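Local coordinates for aminopeptidase N family protein (Idiomarina loihiensis L2TR, PDB 4FGM), which is a zinc-dependent peptidase of the M61 family that probably removes amino acids from the N-terminal end of peptides, at the zinc ion site. Coordinates in Å, arbitrary orientation; residue numbers count along the deposited sequence, not the author numbering.

The zinc ion site. Residues 238, 273-274, 277, 280, 307, 310, 314, 377. With ZN (zinc ion), chain B; MAE (maleic acid), chain C.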
# COMPACT_ATOMS: atom_id res chain seq x y z
N GLU A 238 -0.18 0.33 -7.18
CA GLU A 238 0.71 0.61 -8.29
C GLU A 238 0.28 -0.05 -9.59
O GLU A 238 -0.39 -1.08 -9.59
CB GLU A 238 2.12 0.13 -7.95
CG GLU A 238 2.25 -1.38 -7.88
CD GLU A 238 1.78 -1.95 -6.55
OE1 GLU A 238 1.06 -1.25 -5.81
OE2 GLU A 238 2.13 -3.11 -6.26
N HIS A 273 5.94 6.27 -3.24
CA HIS A 273 5.90 4.83 -3.05
C HIS A 273 5.32 4.11 -4.28
O HIS A 273 5.90 3.13 -4.78
CB HIS A 273 5.04 4.52 -1.81
CG HIS A 273 4.99 3.07 -1.45
ND1 HIS A 273 5.77 2.52 -0.46
CD2 HIS A 273 4.24 2.06 -1.95
CE1 HIS A 273 5.52 1.23 -0.36
NE2 HIS A 273 4.59 0.92 -1.25
N GLU A 274 4.19 4.59 -4.78
CA GLU A 274 3.57 3.94 -5.93
C GLU A 274 4.42 4.11 -7.19
O GLU A 274 4.57 3.18 -7.98
CB GLU A 274 2.17 4.50 -6.16
CG GLU A 274 1.22 4.39 -4.96
CD GLU A 274 1.21 3.01 -4.33
OE1 GLU A 274 1.46 2.01 -5.04
OE2 GLU A 274 0.94 2.91 -3.11
N HIS A 277 7.26 1.83 -7.38
CA HIS A 277 6.74 0.50 -7.72
C HIS A 277 6.73 0.29 -9.24
O HIS A 277 6.70 -0.86 -9.72
CB HIS A 277 5.32 0.31 -7.17
CG HIS A 277 5.28 -0.31 -5.80
ND1 HIS A 277 6.05 -1.40 -5.45
CD2 HIS A 277 4.51 -0.04 -4.73
CE1 HIS A 277 5.76 -1.77 -4.22
NE2 HIS A 277 4.82 -0.96 -3.76
N ASN A 280 9.99 -1.17 -9.32
CA ASN A 280 9.99 -2.26 -8.36
C ASN A 280 8.61 -2.88 -8.16
O ASN A 280 7.75 -2.25 -7.51
CB ASN A 280 10.54 -1.70 -7.05
CG ASN A 280 11.13 -2.76 -6.13
OD1 ASN A 280 11.38 -3.89 -6.54
ND2 ASN A 280 11.37 -2.38 -4.87
N GLU A 307 8.30 -4.84 -1.27
CA GLU A 307 7.58 -3.89 -0.44
C GLU A 307 8.57 -3.19 0.48
O GLU A 307 8.48 -1.98 0.69
CB GLU A 307 6.48 -4.58 0.37
CG GLU A 307 5.26 -4.99 -0.44
CD GLU A 307 4.65 -3.83 -1.22
OE1 GLU A 307 5.06 -2.68 -0.98
OE2 GLU A 307 3.77 -4.06 -2.07
N THR A 310 10.87 -0.46 -1.23
CA THR A 310 9.96 0.64 -1.56
C THR A 310 9.57 1.42 -0.30
O THR A 310 9.42 2.64 -0.33
CB THR A 310 8.69 0.11 -2.24
OG1 THR A 310 9.06 -0.82 -3.26
CG2 THR A 310 7.89 1.27 -2.85
N ASP A 314 10.40 5.41 -0.31
CA ASP A 314 9.32 6.39 -0.37
C ASP A 314 9.59 7.60 0.53
O ASP A 314 9.28 8.74 0.15
CB ASP A 314 7.94 5.78 -0.04
CG ASP A 314 7.92 4.99 1.27
OD1 ASP A 314 8.73 5.27 2.17
OD2 ASP A 314 7.05 4.09 1.39
N TYR A 377 6.88 -4.93 5.38
CA TYR A 377 6.97 -3.55 4.92
C TYR A 377 7.99 -2.84 5.79
O TYR A 377 9.01 -2.35 5.31
CB TYR A 377 5.63 -2.83 5.09
CG TYR A 377 4.62 -3.06 4.00
CD1 TYR A 377 4.66 -2.33 2.82
CD2 TYR A 377 3.60 -3.99 4.17
CE1 TYR A 377 3.70 -2.52 1.82
CE2 TYR A 377 2.64 -4.19 3.19
CZ TYR A 377 2.70 -3.45 2.02
OH TYR A 377 1.73 -3.61 1.07
ZN ZN B . 3.90 -1.10 -1.99
C1 MAE C . 1.27 -1.39 -1.63
O1 MAE C . 1.80 -2.51 -1.31
O2 MAE C . 1.75 -0.76 -2.59
C2 MAE C . 0.09 -0.94 -0.85
C3 MAE C . -1.17 -1.38 -0.83
C4 MAE C . -1.73 -2.47 -1.61
O3 MAE C . -1.12 -3.15 -2.46
O4 MAE C . -2.92 -2.74 -1.34
O HOH W 1 1.27 -3.36 -3.74
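The HExxH zinc motif of a gluzincin-type metallopeptidase forms this site. His273 and His277 bind ZN through NE2, the latter at 2.0 Å. Glu307 adds OE1, 2.2 Å from ZN. The shell is irregular as modelled and further ligands may be unseen; MAE O1 is farther, 2.6 Å from ZN. Maleic acid, poorly ordered and possibly from crystallisation, places carboxylate O2 2.3 Å from ZN, where a catalytic water is expected.

His273 has CG anti to its backbone N (chi1 -176°). Its ND1 donates to the anti lone pair of Asp314 OD2 at 2.7 Å, which fixes the ring's rotation and may make NE2 a stronger donor to zinc. His277 ND1 donates to the backbone O of Asn280 in plane, nearly along the C=O axis. Thr310 CG2 wedges between the imidazoles, over both centres, 3.4 Å above the His273 ring plane. Glu274, the general base, bends at chi2, its carboxylate near MAE O2.

Tyr377 has CG anti to its carbonyl carbon (chi1 -82°), and its OH donates to MAE O1 at 2.6 Å, with O1 in plane at the ring edge. A phenylalanine here would lose this hydroxyl and probably weaken carboxylate binding. Glu307 OE2 lies 2.6 Å from MAE O1, where a proton may be shared. Water 1 links Glu238 OE2, Glu307 OE2 and MAE O3.

Helix 262-277 supplies the motif. Glu307 immediately precedes helix 308-320, which carries Thr310 and Asp314. Strand 235-238 ends at Glu238; Tyr377 precedes helix 378-394.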